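Local coordinates for protein similar to N-acetyltransferase (Staphylococcus aureus subsp. aureus, PDB 4MBU) that probably transfers an acetyl group from acetyl-CoA to an amine substrate, as expected of a Gcn5-related N-acetyltransferase, at residues A[22-34]-A[146-158]. Numbering follows the deposited sequence.
Sequences DAIINTTAVYTYK and NVGYKFDYWLDLA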
loop_
_atom_site.group_PDB
_atom_site.type_symbol
_atom_site.label_atom_id
_atom_site.label_comp_id
_atom_site.label_asym_id
_atom_site.label_seq_id
_atom_site.Cartn_x
_atom_site.Cartn_y
_atom_site.Cartn_z
ATOM N N ASP A 22 21.864 -11.432 -12.666
ATOM C CA ASP A 22 21.896 -11.705 -11.234
ATOM C C ASP A 22 20.470 -11.521 -10.717
ATOM O O ASP A 22 19.926 -12.371 -9.997
ATOM C CB ASP A 22 22.858 -10.749 -10.527
ATOM C CG ASP A 22 23.522 -11.376 -9.312
ATOM O OD1 ASP A 22 23.943 -12.551 -9.400
ATOM O OD2 ASP A 22 23.634 -10.694 -8.271
ATOM N N ALA A 23 19.839 -10.445 -11.175
ATOM C CA ALA A 23 18.503 -10.108 -10.718
ATOM C C ALA A 23 17.526 -11.195 -11.152
ATOM O O ALA A 23 16.569 -11.515 -10.430
ATOM C CB ALA A 23 18.094 -8.745 -11.250
ATOM N N ILE A 24 17.782 -11.795 -12.314
ATOM C CA ILE A 24 16.867 -12.817 -12.806
ATOM C C ILE A 24 17.023 -14.049 -11.938
ATOM O O ILE A 24 16.032 -14.685 -11.559
ATOM C CB ILE A 24 17.134 -13.169 -14.272
ATOM C CG1 ILE A 24 16.521 -12.111 -15.185
ATOM C CG2 ILE A 24 16.558 -14.526 -14.622
ATOM C CD1 ILE A 24 16.949 -12.274 -16.639
ATOM N N ILE A 25 18.264 -14.360 -11.576
ATOM C CA ILE A 25 18.520 -15.629 -10.902
ATOM C C ILE A 25 18.081 -15.603 -9.436
ATOM O O ILE A 25 17.570 -16.592 -8.919
ATOM C CB ILE A 25 20.011 -16.061 -11.042
ATOM C CG1 ILE A 25 20.375 -16.246 -12.517
ATOM C CG2 ILE A 25 20.287 -17.355 -10.280
ATOM C CD1 ILE A 25 19.561 -17.326 -13.219
ATOM N N ASN A 26 18.241 -14.461 -8.776
ATOM C CA ASN A 26 18.086 -14.416 -7.321
ATOM C C ASN A 26 16.902 -13.636 -6.766
ATOM O O ASN A 26 16.591 -13.743 -5.583
ATOM C CB ASN A 26 19.365 -13.865 -6.690
ATOM C CG ASN A 26 20.552 -14.751 -6.954
ATOM O OD1 ASN A 26 21.467 -14.375 -7.693
ATOM N ND2 ASN A 26 20.537 -15.955 -6.368
ATOM N N THR A 27 16.263 -12.823 -7.595
ATOM C CA THR A 27 15.232 -11.926 -7.079
ATOM C C THR A 27 13.993 -11.927 -7.952
ATOM O O THR A 27 13.979 -12.504 -9.045
ATOM C CB THR A 27 15.733 -10.460 -6.967
ATOM O OG1 THR A 27 15.721 -9.860 -8.267
ATOM C CG2 THR A 27 17.158 -10.396 -6.396
ATOM N N THR A 28 12.967 -11.246 -7.461
ATOM C CA THR A 28 11.729 -11.046 -8.193
ATOM C C THR A 28 11.723 -9.680 -8.875
ATOM O O THR A 28 10.671 -9.172 -9.251
ATOM C CB THR A 28 10.549 -11.093 -7.240
ATOM O OG1 THR A 28 10.733 -10.091 -6.237
ATOM C CG2 THR A 28 10.463 -12.453 -6.571
ATOM N N ALA A 29 12.901 -9.077 -9.009
ATOM C CA ALA A 29 13.013 -7.766 -9.636
ATOM C C ALA A 29 12.755 -7.851 -11.148
ATOM O O ALA A 29 12.404 -6.859 -11.785
ATOM C CB ALA A 29 14.385 -7.163 -9.360
ATOM N N VAL A 30 12.947 -9.044 -11.709
ATOM C CA VAL A 30 12.642 -9.315 -13.112
ATOM C C VAL A 30 11.736 -10.542 -13.156
ATOM O O VAL A 30 12.128 -11.616 -12.681
ATOM C CB VAL A 30 13.921 -9.627 -13.916
ATOM C CG1 VAL A 30 13.607 -9.683 -15.407
ATOM C CG2 VAL A 30 14.997 -8.578 -13.660
ATOM N N TYR A 31 10.526 -10.389 -13.700
ATOM C CA TYR A 31 9.600 -11.517 -13.816
ATOM C C TYR A 31 10.021 -12.434 -14.984
ATOM O O TYR A 31 9.243 -12.710 -15.904
ATOM C CB TYR A 31 8.144 -11.043 -13.979
ATOM C CG TYR A 31 7.449 -10.551 -12.705
ATOM C CD1 TYR A 31 8.180 -10.077 -11.619
ATOM C CD2 TYR A 31 6.057 -10.573 -12.592
ATOM C CE1 TYR A 31 7.544 -9.625 -10.461
ATOM C CE2 TYR A 31 5.408 -10.112 -11.430
ATOM C CZ TYR A 31 6.169 -9.642 -10.374
ATOM O OH TYR A 31 5.565 -9.185 -9.213
ATOM N N THR A 32 11.266 -12.900 -14.931
ATOM C CA THR A 32 11.840 -13.753 -15.971
ATOM C C THR A 32 12.483 -14.942 -15.266
ATOM O O THR A 32 12.886 -14.833 -14.108
ATOM C CB THR A 32 12.889 -12.980 -16.791
ATOM O OG1 THR A 32 12.252 -11.889 -17.466
ATOM C CG2 THR A 32 13.560 -13.873 -17.846
ATOM N N TYR A 33 12.565 -16.085 -15.937
ATOM C CA TYR A 33 13.159 -17.256 -15.309
ATOM C C TYR A 33 14.590 -17.513 -15.778
ATOM O O TYR A 33 15.464 -17.789 -14.956
ATOM C CB TYR A 33 12.295 -18.497 -15.558
ATOM C CG TYR A 33 10.857 -18.371 -15.102
ATOM C CD1 TYR A 33 10.535 -18.293 -13.754
ATOM C CD2 TYR A 33 9.818 -18.355 -16.026
ATOM C CE1 TYR A 33 9.197 -18.191 -13.335
ATOM C CE2 TYR A 33 8.492 -18.248 -15.621
ATOM C CZ TYR A 33 8.191 -18.167 -14.274
ATOM O OH TYR A 33 6.870 -18.075 -13.872
ATOM N N LYS A 34 14.811 -17.423 -17.092
ATOM C CA LYS A 34 16.089 -17.783 -17.714
ATOM C C LYS A 34 17.009 -16.581 -17.897
ATOM O O LYS A 34 16.550 -15.498 -18.274
ATOM C CB LYS A 34 15.848 -18.408 -19.092
ATOM C CG LYS A 34 15.203 -19.790 -19.077
ATOM C CD LYS A 34 14.846 -20.229 -20.500
ATOM C CE LYS A 34 14.052 -21.540 -20.531
ATOM N NZ LYS A 34 14.893 -22.754 -20.294
ATOM N N ASN A 146 -1.286 -11.769 -7.260
ATOM C CA ASN A 146 -1.110 -13.037 -7.956
ATOM C C ASN A 146 -0.950 -12.888 -9.458
ATOM O O ASN A 146 -1.448 -13.729 -10.215
ATOM C CB ASN A 146 -2.292 -13.976 -7.663
ATOM C CG ASN A 146 -2.502 -14.197 -6.171
ATOM O OD1 ASN A 146 -1.543 -14.343 -5.420
ATOM N ND2 ASN A 146 -3.761 -14.196 -5.737
ATOM N N VAL A 147 -0.273 -11.825 -9.899
ATOM C CA VAL A 147 -0.058 -11.644 -11.336
ATOM C C VAL A 147 1.193 -12.351 -11.785
ATOM O O VAL A 147 1.347 -12.638 -12.981
ATOM C CB VAL A 147 0.086 -10.160 -11.783
ATOM C CG1 VAL A 147 -1.243 -9.473 -11.798
ATOM C CG2 VAL A 147 1.097 -9.425 -10.900
ATOM N N GLY A 148 2.110 -12.592 -10.848
ATOM C CA GLY A 148 3.338 -13.276 -11.223
ATOM C C GLY A 148 3.512 -14.589 -10.484
ATOM O O GLY A 148 2.841 -14.817 -9.485
ATOM N N TYR A 149 4.390 -15.459 -10.977
ATOM C CA TYR A 149 4.711 -16.705 -10.280
ATOM C C TYR A 149 6.208 -16.996 -10.439
ATOM O O TYR A 149 6.709 -17.172 -11.554
ATOM C CB TYR A 149 3.869 -17.878 -10.827
ATOM C CG TYR A 149 4.016 -19.195 -10.061
ATOM C CD1 TYR A 149 3.399 -19.378 -8.830
ATOM C CD2 TYR A 149 4.746 -20.258 -10.585
ATOM C CE1 TYR A 149 3.515 -20.574 -8.129
ATOM C CE2 TYR A 149 4.872 -21.463 -9.891
ATOM C CZ TYR A 149 4.255 -21.610 -8.663
ATOM O OH TYR A 149 4.365 -22.787 -7.956
ATOM N N LYS A 150 6.925 -17.044 -9.325
ATOM C CA LYS A 150 8.359 -17.310 -9.374
ATOM C C LYS A 150 8.815 -17.880 -8.039
ATOM O O LYS A 150 8.241 -17.556 -6.985
ATOM C CB LYS A 150 9.131 -16.026 -9.696
ATOM C CG LYS A 150 10.554 -16.254 -10.216
ATOM C CD LYS A 150 11.245 -14.914 -10.530
ATOM C CE LYS A 150 12.681 -15.133 -10.999
ATOM N NZ LYS A 150 13.370 -13.862 -11.381
ATOM N N PHE A 151 9.828 -18.741 -8.088
ATOM C CA PHE A 151 10.352 -19.378 -6.875
ATOM C C PHE A 151 9.222 -20.087 -6.115
ATOM O O PHE A 151 9.197 -20.077 -4.886
ATOM C CB PHE A 151 11.018 -18.336 -5.961
ATOM C CG PHE A 151 12.184 -17.613 -6.594
ATOM C CD1 PHE A 151 13.077 -18.285 -7.415
ATOM C CD2 PHE A 151 12.387 -16.259 -6.355
ATOM C CE1 PHE A 151 14.160 -17.614 -7.984
ATOM C CE2 PHE A 151 13.458 -15.585 -6.925
ATOM C CZ PHE A 151 14.345 -16.266 -7.737
ATOM N N ASP A 152 8.272 -20.653 -6.860
ATOM C CA ASP A 152 7.170 -21.439 -6.294
ATOM C C ASP A 152 6.147 -20.664 -5.475
ATOM O O ASP A 152 5.307 -21.271 -4.799
ATOM C CB ASP A 152 7.704 -22.579 -5.443
ATOM C CG ASP A 152 8.649 -23.455 -6.202
ATOM O OD1 ASP A 152 8.414 -23.691 -7.401
ATOM O OD2 ASP A 152 9.626 -23.889 -5.589
ATOM N N TYR A 153 6.197 -19.341 -5.534
ATOM C CA TYR A 153 5.129 -18.570 -4.905
ATOM C C TYR A 153 4.504 -17.499 -5.809
ATOM O O TYR A 153 5.093 -17.078 -6.817
ATOM C CB TYR A 153 5.564 -18.015 -3.546
ATOM C CG TYR A 153 6.881 -17.281 -3.540
ATOM C CD1 TYR A 153 6.964 -15.965 -3.987
ATOM C CD2 TYR A 153 8.034 -17.884 -3.047
ATOM C CE1 TYR A 153 8.166 -15.273 -3.968
ATOM C CE2 TYR A 153 9.246 -17.199 -3.025
ATOM C CZ TYR A 153 9.304 -15.893 -3.489
ATOM O OH TYR A 153 10.495 -15.199 -3.469
ATOM N N TRP A 154 3.292 -17.087 -5.458
ATOM C CA TRP A 154 2.582 -16.086 -6.231
ATOM C C TRP A 154 3.117 -14.699 -5.899
ATOM O O TRP A 154 3.522 -14.442 -4.773
ATOM C CB TRP A 154 1.075 -16.208 -5.989
ATOM C CG TRP A 154 0.542 -17.498 -6.540
ATOM C CD1 TRP A 154 0.264 -18.642 -5.838
ATOM C CD2 TRP A 154 0.260 -17.794 -7.917
ATOM N NE1 TRP A 154 -0.183 -19.628 -6.696
ATOM C CE2 TRP A 154 -0.197 -19.132 -7.975
ATOM C CE3 TRP A 154 0.346 -17.057 -9.104
ATOM C CZ2 TRP A 154 -0.565 -19.747 -9.175
ATOM C CZ3 TRP A 154 -0.023 -17.665 -10.291
ATOM C CH2 TRP A 154 -0.470 -19.000 -10.321
ATOM N N LEU A 155 3.138 -13.822 -6.896
ATOM C CA LEU A 155 3.756 -12.501 -6.795
ATOM C C LEU A 155 2.714 -11.424 -7.067
ATOM O O LEU A 155 1.866 -11.565 -7.975
ATOM C CB LEU A 155 4.883 -12.341 -7.821
ATOM C CG LEU A 155 5.962 -13.412 -7.944
ATOM C CD1 LEU A 155 6.928 -13.068 -9.087
ATOM C CD2 LEU A 155 6.725 -13.537 -6.632
ATOM N N ASP A 156 2.813 -10.350 -6.284
ATOM C CA ASP A 156 1.942 -9.190 -6.407
ATOM C C ASP A 156 2.745 -8.042 -6.992
ATOM O O ASP A 156 3.857 -7.761 -6.543
ATOM C CB ASP A 156 1.396 -8.769 -5.030
ATOM C CG ASP A 156 0.595 -9.877 -4.336
ATOM O OD1 ASP A 156 0.188 -10.858 -4.992
ATOM O OD2 ASP A 156 0.362 -9.754 -3.121
ATOM N N LEU A 157 2.180 -7.368 -7.986
ATOM C CA LEU A 157 2.857 -6.251 -8.613
ATOM C C LEU A 157 2.197 -4.943 -8.204
ATOM O O LEU A 157 1.012 -4.733 -8.445
ATOM C CB LEU A 157 2.828 -6.396 -10.139
ATOM C CG LEU A 157 3.583 -5.304 -10.903
ATOM C CD1 LEU A 157 5.079 -5.450 -10.659
ATOM C CD2 LEU A 157 3.274 -5.352 -12.398
ATOM N N ALA A 158 2.968 -4.067 -7.574
ATOM C CA ALA A 158 2.469 -2.756 -7.184
ATOM C C ALA A 158 2.846 -1.710 -8.232
ATOM O O ALA A 158 3.934 -1.740 -8.793
ATOM C CB ALA A 158 3.011 -2.368 -5.830
#
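K150 reaches across and places NZ among four backbone carbonyls of 22-34. CG lies anti to the backbone N (chi1 -161°) and the chain beyond is fully extended, a straight rod that brings K150 NZ to 2.8 Å from I24 O and T27 O and 2.9 Å from V30 O and T32 O. The last three are met nearly along their C=O axes, whereas I24 O, in the last turn of helix 13-26, is approached at 129°. Four acceptors share the three N-H bonds expected of a charged lysine and tie the helix end to the following loop. The Y33 side chain slides past that of K150 in the opposite direction, Y33 CE1 3.9 Å from K150 CG, and its hydroxyl donates to Y149 O, a bond so short (OH to O 2.5 Å) that its length is doubtful. F151 brings its ring edge to I25 O. The lysine stands at the tip of the hairpin of the last two GNAT strands, 139-150 and 153-163, closed by a type I' turn from K150 to Y153. Farther down, L155 sets CD1 over one face of the Y31 ring, 3.9 Å from its centroid and 17° off the normal, while G148, lacking a side chain, lets Y31 CE2 approach its CA to 3.8 Å. The Y31 hydroxyl bonds to D123, and its ring also meets Y79 of the second subunit.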